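Local structure of DUF3863 domain-containing protein (Parabacteroides distasonis, 3LM3) at residues A[27-32]-A[286-291]; A[33-38]-A[77-82]; A[107-112]-A[146-151]. The protein is of unknown function but probably acts on carbohydrates as a glycoside hydrolase or deacetylase. All blocks are in the same frame, centred on the assembly; numbering follows the deposited sequence. Where two conformers were deposited one is given.

Contact 1: A[27-32]-A[286-291]; sequences IMIRTT and WEAQMV
Met-28 is gripped by segment 286-291 through both of its main-chain polar groups: its N donates to Trp-286 O at 3.2 Å, and its O accepts from Ala-288 N at 3.0 Å. A water donates to the same Met-28 O and accepts from Gln-289 N, carrying the link past the end of strand 280-287. On the side of Ile-27 and Trp-286, Ala-288 CB sits against the methyls of two isoleucines, 3.6 Å from Ile-29 CD1 and 3.9 Å from Ile-27 CG2. On the other side, Met-28 SE lies 4.1 Å from Glu-287 CG. The two strands run parallel although 253 residues lie between the segments, consistent with a (beta/alpha) barrel like those of glycoside hydrolases and carbohydrate esterases, where early and late strands pair. The Trp-286 indole reaches helix 296-313 and meets the ring of Trp-306, whereas Met-28 touches Phe-109 and Tyr-112 of the loop after strand 105-108. Beyond the strand end, Arg-30 leads CG between its backbone N and carbonyl carbon (chi1 66°) and then runs extended. The Arg-30 guanidinium turns one face to the methylene groups of Glu-287 and Gln-289, with Arg-30 NH1 3.4 Å from Glu-287 CG and NH2 3.4 Å from Gln-289 CG. It is turned 40° from the Gln-289 amide. Glu-287 OE2 stays 4.6 Å from Arg-30 NH1, too far for a salt bridge, and hydrogen-bonds to Tyr-112 OH. Arg-30 NE makes its salt bridge with Glu-47. Gln-289, bent at chi2 (73°), has NE2 held mainly by Glu-293 and also by Glu-47, which thus bonds both side chains. A type I turn from Glu-287 to Met-290 carries the chain from strand 280-287 into helix 290-294.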
ATOM      1  N   ILE A  27     -10.524  -5.025  -3.402  1.00  6.87           N
ATOM      2  CA  ILE A  27     -11.641  -5.277  -2.482  1.00  6.72           C
ATOM      3  C   ILE A  27     -11.363  -6.593  -1.755  1.00  6.20           C
ATOM      4  O   ILE A  27     -11.123  -7.633  -2.424  1.00  6.93           O
ATOM      5  CB  ILE A  27     -13.022  -5.312  -3.205  1.00  7.61           C
ATOM      6  CG1 ILE A  27     -13.313  -3.958  -3.839  1.00  7.26           C
ATOM      7  CG2 ILE A  27     -14.137  -5.699  -2.204  1.00  8.71           C
ATOM      8  CD1 ILE A  27     -14.554  -3.930  -4.657  1.00  9.68           C
HETATM    9  N   MSE A  28     -11.357  -6.560  -0.424  1.00  6.43           N
HETATM   10  CA  MSE A  28     -11.021  -7.701   0.418  1.00  6.93           C
HETATM   11  C   MSE A  28     -12.280  -8.437   0.869  1.00  6.61           C
HETATM   12  O   MSE A  28     -13.261  -7.801   1.309  1.00  7.45           O
HETATM   13  CB  MSE A  28     -10.249  -7.271   1.648  1.00  7.54           C
HETATM   14  CG  MSE A  28      -9.853  -8.369   2.585  1.00 10.73           C
HETATM   15 SE   MSE A  28      -8.956  -7.629   4.134  0.75  9.74          SE
HETATM   16  CE  MSE A  28      -8.191  -9.284   4.793  1.00 10.69           C
ATOM     17  N   ILE A  29     -12.245  -9.756   0.744  1.00  6.72           N
ATOM     18  CA  ILE A  29     -13.304 -10.658   1.197  1.00  8.06           C
ATOM     19  C   ILE A  29     -12.727 -11.545   2.312  1.00  6.96           C
ATOM     20  O   ILE A  29     -11.669 -12.140   2.169  1.00  7.09           O
ATOM     21  CB  ILE A  29     -13.804 -11.562   0.069  1.00  7.83           C
ATOM     22  CG1 ILE A  29     -14.202 -10.766  -1.182  1.00 10.86           C
ATOM     23  CG2 ILE A  29     -14.966 -12.450   0.569  1.00  7.43           C
ATOM     24  CD1 ILE A  29     -15.263  -9.771  -0.998  1.00 13.26           C
ATOM     25  N   ARG A  30     -13.433 -11.659   3.441  1.00  6.22           N
ATOM     26  CA  ARG A  30     -12.921 -12.361   4.632  1.00  7.24           C
ATOM     27  C   ARG A  30     -14.075 -12.930   5.438  1.00  8.13           C
ATOM     28  O   ARG A  30     -15.222 -12.638   5.130  1.00  7.72           O
ATOM     29  CB  ARG A  30     -12.064 -11.401   5.479  1.00  7.07           C
ATOM     30  CG  ARG A  30     -12.822 -10.250   6.092  1.00  7.58           C
ATOM     31  CD  ARG A  30     -11.936  -9.068   6.395  1.00  8.30           C
ATOM     32  NE  ARG A  30     -12.600  -8.151   7.298  1.00  8.06           N
ATOM     33  CZ  ARG A  30     -12.097  -6.978   7.666  1.00  7.60           C
ATOM     34  NH1 ARG A  30     -10.956  -6.538   7.150  1.00  8.83           N
ATOM     35  NH2 ARG A  30     -12.766  -6.255   8.578  1.00  9.80           N
ATOM     36  N   THR A  31     -13.778 -13.740   6.463  1.00  7.89           N
ATOM     37  CA  THR A  31     -14.770 -14.237   7.411  1.00  7.19           C
ATOM     38  C   THR A  31     -14.608 -13.592   8.778  1.00  9.05           C
ATOM     39  O   THR A  31     -15.538 -13.589   9.571  1.00  9.60           O
ATOM     40  CB  THR A  31     -14.793 -15.776   7.564  1.00  8.36           C
ATOM     41  OG1 THR A  31     -13.819 -16.219   8.529  1.00  8.36           O
ATOM     42  CG2 THR A  31     -14.659 -16.523   6.218  1.00  9.26           C
ATOM     43  N   THR A  32     -13.423 -13.096   9.075  1.00  8.00           N
ATOM     44  CA  THR A  32     -13.104 -12.349  10.304  1.00  7.76           C
ATOM     45  C   THR A  32     -12.023 -11.325   9.919  1.00  8.51           C
ATOM     46  O   THR A  32     -11.412 -11.454   8.833  1.00  9.27           O
ATOM     47  CB  THR A  32     -12.579 -13.257  11.440  1.00  7.52           C
ATOM     48  OG1 THR A  32     -11.281 -13.768  11.084  1.00  8.50           O
ATOM     49  CG2 THR A  32     -13.498 -14.419  11.744  1.00  9.07           C
ATOM     50  N   TRP A 286     -10.304  -1.425  -0.116  1.00  7.50           N
ATOM     51  CA  TRP A 286     -11.621  -1.280   0.513  1.00  6.65           C
ATOM     52  C   TRP A 286     -12.112  -2.653   0.920  1.00  8.36           C
ATOM     53  O   TRP A 286     -12.267  -3.553   0.083  1.00 10.00           O
ATOM     54  CB  TRP A 286     -12.647  -0.687  -0.445  1.00  8.52           C
ATOM     55  CG  TRP A 286     -12.464   0.755  -0.824  1.00  7.27           C
ATOM     56  CD1 TRP A 286     -11.283   1.381  -1.168  1.00  8.52           C
ATOM     57  CD2 TRP A 286     -13.466   1.777  -0.873  1.00  6.24           C
ATOM     58  NE1 TRP A 286     -11.521   2.700  -1.446  1.00  9.22           N
ATOM     59  CE2 TRP A 286     -12.844   2.974  -1.259  1.00  7.11           C
ATOM     60  CE3 TRP A 286     -14.832   1.816  -0.566  1.00  9.23           C
ATOM     61  CZ2 TRP A 286     -13.544   4.162  -1.411  1.00  9.62           C
ATOM     62  CZ3 TRP A 286     -15.512   2.992  -0.743  1.00 10.56           C
ATOM     63  CH2 TRP A 286     -14.881   4.143  -1.142  1.00 10.94           C
ATOM     64  N   GLU A 287     -12.411  -2.846   2.188  1.00  7.65           N
ATOM     65  CA  GLU A 287     -12.942  -4.117   2.628  1.00  7.45           C
ATOM     66  C   GLU A 287     -14.432  -4.192   2.325  1.00  8.46           C
ATOM     67  O   GLU A 287     -15.176  -3.249   2.608  1.00  9.79           O
ATOM     68  CB  GLU A 287     -12.712  -4.283   4.112  1.00  9.43           C
ATOM     69  CG  GLU A 287     -11.248  -4.303   4.550  1.00 11.08           C
ATOM     70  CD  GLU A 287     -10.562  -2.942   4.618  1.00 13.48           C
ATOM     71  OE1 GLU A 287     -11.215  -1.865   4.557  1.00 10.73           O
ATOM     72  OE2 GLU A 287      -9.335  -2.935   4.824  1.00 12.36           O
ATOM     73  N   ALA A 288     -14.843  -5.303   1.719  1.00  6.71           N
ATOM     74  CA  ALA A 288     -16.252  -5.504   1.355  1.00  7.92           C
ATOM     75  C   ALA A 288     -17.175  -5.329   2.562  1.00  7.84           C
ATOM     76  O   ALA A 288     -18.296  -4.833   2.420  1.00  8.89           O
ATOM     77  CB  ALA A 288     -16.445  -6.858   0.746  1.00  8.39           C
ATOM     78  N   GLN A 289     -16.720  -5.750   3.732  1.00  7.02           N
ATOM     79  CA  GLN A 289     -17.549  -5.675   4.936  1.00  6.79           C
ATOM     80  C   GLN A 289     -17.928  -4.250   5.321  1.00  8.66           C
ATOM     81  O   GLN A 289     -18.818  -4.057   6.174  1.00  7.03           O
ATOM     82  CB  GLN A 289     -16.898  -6.404   6.109  1.00  9.20           C
ATOM     83  CG  GLN A 289     -15.520  -5.931   6.572  1.00  9.98           C
ATOM     84  CD  GLN A 289     -15.521  -4.612   7.313  1.00 11.87           C
ATOM     85  OE1 GLN A 289     -15.170  -3.590   6.762  1.00 12.09           O
ATOM     86  NE2 GLN A 289     -15.931  -4.629   8.591  1.00  8.75           N
HETATM   87  N   MSE A 290     -17.303  -3.244   4.713  1.00  7.37           N
HETATM   88  CA  MSE A 290     -17.642  -1.851   5.044  0.50  8.52           C
HETATM   89  C   MSE A 290     -19.082  -1.532   4.713  1.00  7.67           C
HETATM   90  O   MSE A 290     -19.725  -0.684   5.388  1.00  8.65           O
HETATM   91  CB  MSE A 290     -16.728  -0.842   4.338  0.50  9.31           C
HETATM   92  CG  MSE A 290     -15.363  -0.743   4.935  0.50  4.80           C
HETATM   93 SE   MSE A 290     -14.228   0.631   4.233  0.38 12.15          SE
HETATM   94  CE  MSE A 290     -14.583   0.271   2.359  0.50 10.67           C
ATOM     95  N   VAL A 291     -19.630  -2.183   3.696  1.00  7.61           N
ATOM     96  CA  VAL A 291     -21.048  -1.975   3.318  1.00  8.11           C
ATOM     97  C   VAL A 291     -21.943  -2.322   4.512  1.00  8.93           C
ATOM     98  O   VAL A 291     -22.887  -1.591   4.830  1.00 10.45           O
ATOM     99  CB  VAL A 291     -21.421  -2.806   2.063  1.00 10.27           C
ATOM    100  CG1 VAL A 291     -22.922  -2.995   1.918  1.00 14.98           C
ATOM    101  CG2 VAL A 291     -20.765  -2.206   0.816  1.00 12.05           C
TER
HETATM  102  O   HOH W   1     -14.400  -7.542   3.897  1.00  8.30           O

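Contact 2: A[33-38]-A[77-82]; sequences PWEVSR and TMNALE
Glu-35 reaches Thr-77 and Asn-79 with separate carboxylate oxygens. Glu-35 CG stands between its own backbone N and carbonyl carbon (chi1 53°), and the chain beyond is extended. Glu-35 OE2 accepts from Thr-77 OG1 at 2.7 Å on its anti side. Glu-35 OE1 takes Asn-79 ND2 at 3.0 Å, met from above the carboxylate plane, and also accepts from Thr-31 and Thr-32. Thr-77 is the N-cap of helix 78-82: while its hydroxyl donates to Glu-35, the same OG1 accepts Ala-80 N at 3.1 Å, so the glutamate is a second-shell holder of the cap. Two waters serve other N-H groups of the first turn, one joining Glu-35 O to Met-78 N and the next joining Ser-37 O to Asn-79 N. The Ser-37 hydroxyl is bonded away from the contact, to Glu-126 and Arg-122. Arg-38 O takes the second hydrogen of Asn-79 ND2 at 3.1 Å, fixing the amide in rotation. The Arg-38 side chain grips Glu-82 side-on, NE to OE1 at 2.8 Å and NH2 to OE2 at 2.9 Å, with the two planes 37° apart. Met-78 SE lies over one face of this guanidinium, 3.7 Å from NH2, and Arg-38 NH1 forms a further salt bridge with Glu-129.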
ATOM      1  N   PRO A  33     -11.774 -10.284  10.742  1.00  8.73           N
ATOM      2  CA  PRO A  33     -10.971  -9.193  10.226  1.00  8.91           C
ATOM      3  C   PRO A  33      -9.504  -9.455   9.956  1.00 10.16           C
ATOM      4  O   PRO A  33      -8.972  -8.937   8.977  1.00 10.89           O
ATOM      5  CB  PRO A  33     -11.117  -8.092  11.288  1.00 10.46           C
ATOM      6  CG  PRO A  33     -12.419  -8.358  11.906  1.00 10.07           C
ATOM      7  CD  PRO A  33     -12.543  -9.863  11.930  1.00 10.16           C
ATOM      8  N   TRP A  34      -8.854 -10.243  10.811  1.00 10.69           N
ATOM      9  CA  TRP A  34      -7.388 -10.384  10.782  1.00  9.34           C
ATOM     10  C   TRP A  34      -7.009 -11.861  10.797  1.00  9.44           C
ATOM     11  O   TRP A  34      -6.258 -12.344  11.673  1.00 10.24           O
ATOM     12  CB  TRP A  34      -6.754  -9.677  11.993  1.00 10.27           C
ATOM     13  CG  TRP A  34      -6.973  -8.180  12.091  1.00 12.57           C
ATOM     14  CD1 TRP A  34      -7.327  -7.330  11.104  1.00 13.43           C
ATOM     15  CD2 TRP A  34      -6.823  -7.377  13.278  1.00 15.43           C
ATOM     16  NE1 TRP A  34      -7.411  -6.026  11.596  1.00 16.08           N
ATOM     17  CE2 TRP A  34      -7.099  -6.041  12.924  1.00 18.09           C
ATOM     18  CE3 TRP A  34      -6.464  -7.664  14.599  1.00 19.15           C
ATOM     19  CZ2 TRP A  34      -7.049  -4.989  13.845  1.00 25.25           C
ATOM     20  CZ3 TRP A  34      -6.417  -6.607  15.523  1.00 20.99           C
ATOM     21  CH2 TRP A  34      -6.700  -5.294  15.131  1.00 21.25           C
ATOM     22  N   GLU A  35      -7.551 -12.610   9.853  1.00  8.44           N
ATOM     23  CA  GLU A  35      -7.312 -14.053   9.791  1.00  8.00           C
ATOM     24  C   GLU A  35      -6.142 -14.316   8.839  1.00  7.78           C
ATOM     25  O   GLU A  35      -6.287 -14.452   7.623  1.00  8.40           O
ATOM     26  CB  GLU A  35      -8.571 -14.863   9.493  1.00  8.05           C
ATOM     27  CG  GLU A  35      -9.343 -14.409   8.232  1.00  8.32           C
ATOM     28  CD  GLU A  35     -10.699 -15.041   8.084  1.00  8.04           C
ATOM     29  OE1 GLU A  35     -11.196 -15.725   9.034  1.00  9.03           O
ATOM     30  OE2 GLU A  35     -11.275 -14.891   6.989  1.00  9.00           O
ATOM     31  N   VAL A  36      -4.959 -14.396   9.432  1.00  8.43           N
ATOM     32  CA  VAL A  36      -3.727 -14.627   8.670  1.00  7.62           C
ATOM     33  C   VAL A  36      -3.565 -16.079   8.269  1.00  7.56           C
ATOM     34  O   VAL A  36      -2.799 -16.389   7.352  1.00  8.64           O
ATOM     35  CB  VAL A  36      -2.498 -14.188   9.491  1.00  7.32           C
ATOM     36  CG1 VAL A  36      -2.509 -12.658   9.755  1.00  8.52           C
ATOM     37  CG2 VAL A  36      -2.347 -14.944  10.798  1.00  8.02           C
ATOM     38  N   SER A  37      -4.301 -16.982   8.915  1.00  7.90           N
ATOM     39  CA  SER A  37      -4.343 -18.380   8.508  1.00  7.45           C
ATOM     40  C   SER A  37      -5.717 -18.946   8.828  1.00  9.05           C
ATOM     41  O   SER A  37      -6.616 -18.202   9.222  1.00  9.51           O
ATOM     42  CB  SER A  37      -3.204 -19.170   9.165  1.00  9.19           C
ATOM     43  OG  SER A  37      -3.124 -20.471   8.621  1.00  9.16           O
ATOM     44  N   ARG A  38      -5.895 -20.246   8.671  1.00  8.57           N
ATOM     45  CA  ARG A  38      -7.196 -20.841   8.935  1.00  8.31           C
ATOM     46  C   ARG A  38      -7.597 -20.730  10.409  1.00 11.65           C
ATOM     47  O   ARG A  38      -8.729 -20.371  10.738  1.00 10.41           O
ATOM     48  CB  ARG A  38      -7.199 -22.315   8.540  1.00  8.85           C
ATOM     49  CG  ARG A  38      -7.051 -22.532   7.064  1.00  8.71           C
ATOM     50  CD  ARG A  38      -7.008 -24.013   6.702  1.00  7.58           C
ATOM     51  NE  ARG A  38      -6.923 -24.238   5.246  1.00  9.13           N
ATOM     52  CZ  ARG A  38      -5.790 -24.417   4.548  1.00  9.08           C
ATOM     53  NH1 ARG A  38      -4.601 -24.394   5.157  1.00 10.40           N
ATOM     54  NH2 ARG A  38      -5.839 -24.627   3.237  1.00 12.15           N
ATOM     55  N   THR A  77      -9.208 -13.982   2.011  1.00  5.67           N
ATOM     56  CA  THR A  77      -8.513 -14.757   3.025  1.00  6.43           C
ATOM     57  C   THR A  77      -8.699 -16.270   2.772  1.00  7.25           C
ATOM     58  O   THR A  77      -9.555 -16.679   1.996  1.00  6.56           O
ATOM     59  CB  THR A  77      -9.052 -14.473   4.399  1.00  6.34           C
ATOM     60  OG1 THR A  77     -10.419 -14.916   4.470  1.00  7.39           O
ATOM     61  CG2 THR A  77      -8.920 -13.009   4.734  1.00  6.91           C
HETATM   62  N   MSE A  78      -7.911 -17.096   3.453  1.00  6.87           N
HETATM   63  CA  MSE A  78      -8.038 -18.533   3.254  1.00  6.16           C
HETATM   64  C   MSE A  78      -9.413 -18.999   3.638  1.00  7.52           C
HETATM   65  O   MSE A  78     -10.031 -19.789   2.921  1.00  7.92           O
HETATM   66  CB  MSE A  78      -6.977 -19.320   4.021  1.00  7.92           C
HETATM   67  CG  MSE A  78      -7.013 -20.793   3.669  1.00  9.38           C
HETATM   68 SE   MSE A  78      -6.299 -21.167   1.901  0.75 11.26          SE
HETATM   69  CE  MSE A  78      -4.402 -21.035   2.386  1.00  9.25           C
ATOM     70  N   ASN A  79      -9.903 -18.511   4.766  1.00  7.09           N
ATOM     71  CA  ASN A  79     -11.227 -18.953   5.214  1.00  7.12           C
ATOM     72  C   ASN A  79     -12.329 -18.507   4.254  1.00  9.00           C
ATOM     73  O   ASN A  79     -13.284 -19.256   4.026  1.00  9.14           O
ATOM     74  CB  ASN A  79     -11.481 -18.484   6.652  1.00  7.63           C
ATOM     75  CG  ASN A  79     -10.613 -19.224   7.667  1.00  7.26           C
ATOM     76  OD1 ASN A  79     -10.164 -20.345   7.398  1.00  9.40           O
ATOM     77  ND2 ASN A  79     -10.317 -18.581   8.788  1.00  8.23           N
ATOM     78  N   ALA A  80     -12.188 -17.327   3.628  1.00  7.26           N
ATOM     79  CA  ALA A  80     -13.181 -16.898   2.638  1.00  8.07           C
ATOM     80  C   ALA A  80     -13.099 -17.739   1.361  1.00  7.77           C
ATOM     81  O   ALA A  80     -14.114 -17.976   0.689  1.00 10.11           O
ATOM     82  CB  ALA A  80     -13.030 -15.445   2.319  1.00  8.43           C
ATOM     83  N   LEU A  81     -11.890 -18.179   0.985  1.00  7.74           N
ATOM     84  CA  LEU A  81     -11.743 -19.067  -0.175  1.00  8.76           C
ATOM     85  C   LEU A  81     -12.388 -20.419   0.037  1.00  8.99           C
ATOM     86  O   LEU A  81     -12.922 -21.013  -0.890  1.00  9.26           O
ATOM     87  CB  LEU A  81     -10.269 -19.339  -0.511  1.00  9.68           C
ATOM     88  CG  LEU A  81      -9.539 -18.197  -1.173  1.00  8.40           C
ATOM     89  CD1 LEU A  81      -8.056 -18.598  -1.307  1.00 10.08           C
ATOM     90  CD2 LEU A  81     -10.210 -17.810  -2.503  1.00  9.52           C
ATOM     91  N   GLU A  82     -12.316 -20.917   1.270  1.00  8.10           N
ATOM     92  CA  GLU A  82     -12.723 -22.298   1.568  1.00  8.40           C
ATOM     93  C   GLU A  82     -14.117 -22.465   2.131  1.00  8.27           C
ATOM     94  O   GLU A  82     -14.641 -23.594   2.120  1.00 10.37           O
ATOM     95  CB  GLU A  82     -11.706 -22.925   2.518  1.00 10.45           C
ATOM     96  CG  GLU A  82     -10.365 -23.200   1.878  1.00 11.94           C
ATOM     97  CD  GLU A  82      -9.383 -23.891   2.810  1.00 12.19           C
ATOM     98  OE1 GLU A  82      -9.393 -23.621   4.031  1.00 14.45           O
ATOM     99  OE2 GLU A  82      -8.566 -24.689   2.297  1.00 16.70           O
TER
HETATM  100  O   HOH W   2      -5.853 -16.182   5.412  1.00  8.42           O
HETATM  101  O   HOH W   3      -8.136 -17.345   6.765  1.00  8.58           O

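Contact 3: A[107-112]-A[146-151]; sequences TYFPGY and SIMGGF
Thr-107 sets OG1 anti to its backbone N (chi1 -162°), where the hydroxyl donates to Ser-146 O in the carbonyl plane, on a lone pair, at 2.6 Å. Phe-109 likewise has CG anti to N (chi1 -160°), and its ring receives Met-148 CB over the face, 3.9 Å from the ring centroid. Between these two side chains Met-148 N donates to Tyr-108 O at 2.9 Å, and Phe-109 CA points its hydrogen at Met-148 O over 3.3 Å. The strands run nearly parallel, linked through helices 114-117 and 120-138 much as in a beta-alpha-beta unit; Tyr-108 and Ile-147 both rest on helix 120-138, and Tyr-108 CB meets Ile-147 CD1 at 4.0 Å. An inverse gamma turn centred on Pro-110 then carries the first chain aside. A water spans the parting, accepting from Tyr-112 N and donating to Met-148 O and, weakly, to Gly-149 O. In the conformer described, Phe-151 N rejoins Tyr-112 O at 2.9 Å, with an N-H...O angle of 172°. Two direct main-chain bonds, one hydroxyl bond and a water bridge thus join the segments, rather than continuous strand pairing.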
ATOM      1  N   THR A 107      -7.097 -12.971  -6.120  1.00  6.81           N
ATOM      2  CA  THR A 107      -5.917 -13.438  -5.420  1.00  6.65           C
ATOM      3  C   THR A 107      -6.113 -13.564  -3.925  1.00  7.26           C
ATOM      4  O   THR A 107      -7.212 -13.420  -3.394  1.00  7.85           O
ATOM      5  CB  THR A 107      -4.670 -12.541  -5.757  1.00  5.61           C
ATOM      6  OG1 THR A 107      -3.487 -13.274  -5.410  1.00  7.29           O
ATOM      7  CG2 THR A 107      -4.732 -11.170  -5.025  1.00  8.63           C
ATOM      8  N   TYR A 108      -5.038 -13.987  -3.271  1.00  6.39           N
ATOM      9  CA  TYR A 108      -4.972 -14.278  -1.836  1.00  6.60           C
ATOM     10  C   TYR A 108      -4.641 -13.015  -1.054  1.00  6.83           C
ATOM     11  O   TYR A 108      -3.733 -12.251  -1.418  1.00  7.40           O
ATOM     12  CB  TYR A 108      -3.897 -15.348  -1.602  1.00  6.40           C
ATOM     13  CG  TYR A 108      -3.814 -15.936  -0.212  1.00  6.67           C
ATOM     14  CD1 TYR A 108      -4.947 -16.242   0.492  1.00  6.84           C
ATOM     15  CD2 TYR A 108      -2.583 -16.207   0.387  1.00  8.87           C
ATOM     16  CE1 TYR A 108      -4.874 -16.791   1.796  1.00 10.34           C
ATOM     17  CE2 TYR A 108      -2.514 -16.777   1.665  1.00  7.21           C
ATOM     18  CZ  TYR A 108      -3.678 -17.043   2.364  1.00 10.91           C
ATOM     19  OH  TYR A 108      -3.745 -17.570   3.655  1.00 11.41           O
ATOM     20  N   PHE A 109      -5.357 -12.825   0.056  1.00  6.47           N
ATOM     21  CA  PHE A 109      -5.206 -11.680   0.979  1.00  6.49           C
ATOM     22  C   PHE A 109      -5.190 -12.240   2.394  1.00  7.33           C
ATOM     23  O   PHE A 109      -6.230 -12.292   3.057  1.00  7.77           O
ATOM     24  CB  PHE A 109      -6.364 -10.683   0.797  1.00  6.02           C
ATOM     25  CG  PHE A 109      -6.093  -9.301   1.319  1.00  6.86           C
ATOM     26  CD1 PHE A 109      -5.483  -9.088   2.525  1.00  7.83           C
ATOM     27  CD2 PHE A 109      -6.481  -8.196   0.593  1.00  6.73           C
ATOM     28  CE1 PHE A 109      -5.241  -7.785   2.999  1.00  9.18           C
ATOM     29  CE2 PHE A 109      -6.247  -6.914   1.038  1.00  8.50           C
ATOM     30  CZ  PHE A 109      -5.606  -6.711   2.252  1.00  8.79           C
ATOM     31  N   PRO A 110      -3.995 -12.666   2.881  1.00  7.21           N
ATOM     32  CA  PRO A 110      -3.889 -13.376   4.166  1.00  8.46           C
ATOM     33  C   PRO A 110      -3.955 -12.482   5.408  1.00  8.15           C
ATOM     34  O   PRO A 110      -3.065 -12.520   6.251  1.00  8.36           O
ATOM     35  CB  PRO A 110      -2.530 -14.085   4.049  1.00  6.87           C
ATOM     36  CG  PRO A 110      -1.770 -13.287   3.106  1.00  8.47           C
ATOM     37  CD  PRO A 110      -2.772 -12.831   2.089  1.00  7.29           C
ATOM     38  N   GLY A 111      -5.011 -11.682   5.539  1.00  7.46           N
ATOM     39  CA  GLY A 111      -5.335 -11.075   6.846  1.00  8.36           C
ATOM     40  C   GLY A 111      -4.391 -10.020   7.371  1.00  9.10           C
ATOM     41  O   GLY A 111      -4.284  -9.834   8.585  1.00  7.66           O
ATOM     42  N   TYR A 112      -3.725  -9.348   6.454  1.00  7.67           N
ATOM     43  CA  TYR A 112      -2.845  -8.184   6.659  1.00  7.23           C
ATOM     44  C   TYR A 112      -1.487  -8.463   7.277  1.00  7.94           C
ATOM     45  O   TYR A 112      -0.501  -7.839   6.875  1.00  9.01           O
ATOM     46  CB  TYR A 112      -3.522  -7.098   7.509  1.00  8.61           C
ATOM     47  CG  TYR A 112      -4.863  -6.571   7.079  1.00  8.75           C
ATOM     48  CD1 TYR A 112      -4.989  -5.599   6.115  1.00 10.10           C
ATOM     49  CD2 TYR A 112      -6.022  -7.044   7.673  1.00 10.87           C
ATOM     50  CE1 TYR A 112      -6.272  -5.081   5.779  1.00  9.25           C
ATOM     51  CE2 TYR A 112      -7.272  -6.537   7.359  1.00 10.13           C
ATOM     52  CZ  TYR A 112      -7.374  -5.554   6.437  1.00  8.67           C
ATOM     53  OH  TYR A 112      -8.631  -5.030   6.181  1.00 11.50           O
ATOM     54  N   SER A 146      -0.469 -10.950  -8.744  1.00  7.29           N
ATOM     55  CA  SER A 146       0.015 -10.428  -7.453  1.00  6.95           C
ATOM     56  C   SER A 146      -0.569 -11.254  -6.326  1.00  6.46           C
ATOM     57  O   SER A 146      -1.517 -12.045  -6.563  1.00  8.56           O
ATOM     58  CB  SER A 146      -0.418  -8.963  -7.266  1.00  8.42           C
ATOM     59  OG  SER A 146      -1.812  -8.852  -7.076  1.00  9.41           O
ATOM     60  N   ILE A 147       0.006 -11.073  -5.133  1.00  6.60           N
ATOM     61  CA  ILE A 147      -0.566 -11.500  -3.860  1.00  6.84           C
ATOM     62  C   ILE A 147      -0.735 -10.250  -3.002  1.00  6.83           C
ATOM     63  O   ILE A 147       0.149  -9.390  -2.974  1.00  7.56           O
ATOM     64  CB  ILE A 147       0.379 -12.488  -3.134  1.00  7.08           C
ATOM     65  CG1 ILE A 147       0.510 -13.769  -3.946  1.00  8.25           C
ATOM     66  CG2 ILE A 147      -0.077 -12.803  -1.682  1.00  8.77           C
ATOM     67  CD1 ILE A 147      -0.704 -14.740  -3.904  1.00 10.47           C
HETATM   68  N   MSE A 148      -1.849 -10.159  -2.277  1.00  7.06           N
HETATM   69  CA  MSE A 148      -2.146  -9.027  -1.390  1.00  4.94           C
HETATM   70  C   MSE A 148      -1.684  -9.369   0.015  1.00  7.23           C
HETATM   71  O   MSE A 148      -2.481  -9.737   0.874  1.00  8.05           O
HETATM   72  CB  MSE A 148      -3.639  -8.682  -1.399  1.00  6.95           C
HETATM   73  CG  MSE A 148      -4.185  -8.300  -2.779  1.00  6.83           C
HETATM   74 SE   MSE A 148      -3.294  -6.767  -3.649  0.75  8.60          SE
HETATM   75  CE  MSE A 148      -3.728  -5.395  -2.361  1.00  9.12           C
ATOM     76  N   GLY A 149      -0.374  -9.310   0.220  1.00  7.29           N
ATOM     77  CA  GLY A 149       0.221  -9.865   1.427  1.00  8.47           C
ATOM     78  C   GLY A 149       0.222  -8.995   2.657  1.00  8.47           C
ATOM     79  O   GLY A 149       0.101  -9.511   3.782  1.00  9.52           O
ATOM     80  N   GLY A 150       0.480  -7.693   2.505  0.50  5.99           N
ATOM     81  CA  GLY A 150       0.722  -6.818   3.679  0.50  3.89           C
ATOM     82  C   GLY A 150       2.084  -7.162   4.283  0.50  3.45           C
ATOM     83  O   GLY A 150       3.099  -6.967   3.630  0.50  7.21           O
ATOM     84  N   PHE A 151       2.097  -7.605   5.526  0.70  7.89           N
ATOM     85  CA  PHE A 151       3.341  -8.045   6.117  0.70  8.00           C
ATOM     86  C   PHE A 151       3.762  -9.355   5.414  1.00  8.41           C
ATOM     87  O   PHE A 151       3.376 -10.401   5.963  1.00 11.11           O
ATOM     88  CB  PHE A 151       3.203  -8.182   7.663  0.70  7.24           C
ATOM     89  CG  PHE A 151       3.186  -6.848   8.386  0.70  5.08           C
ATOM     90  CD1 PHE A 151       2.067  -6.037   8.340  0.70  8.72           C
ATOM     91  CD2 PHE A 151       4.317  -6.354   8.998  0.70  7.95           C
ATOM     92  CE1 PHE A 151       2.049  -4.789   8.985  0.70 13.39           C
ATOM     93  CE2 PHE A 151       4.297  -5.116   9.647  0.70  9.25           C
ATOM     94  CZ  PHE A 151       3.174  -4.343   9.630  0.70 11.14           C
TER
HETATM   95  O   HOH W   4      -2.639  -9.886   3.802  1.00 10.04           O

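In the fold
All three contacts gather near the ends of neighbouring strands. Contact 3 is wholly buried, its centre about 11 Å from the centre of the chain; contact 1 is also buried, its centre about 16 Å from the same point; contact 2, centred about 20 Å from it, reaches the surface at Arg-38 and Glu-82. Contact 1 has regular parallel strand pairing, contact 3 a looser, water-assisted joint, and contact 2 side-chain bonds and a salt bridge around a helix start. Strand 21-29 and its following loop supply the first segments of contacts 1 and 2. Ile-29 O probably accepts from Thr-77 N, and Thr-77 CG2 packs on Phe-109 O, so segment 77-82 adjoins both other contacts.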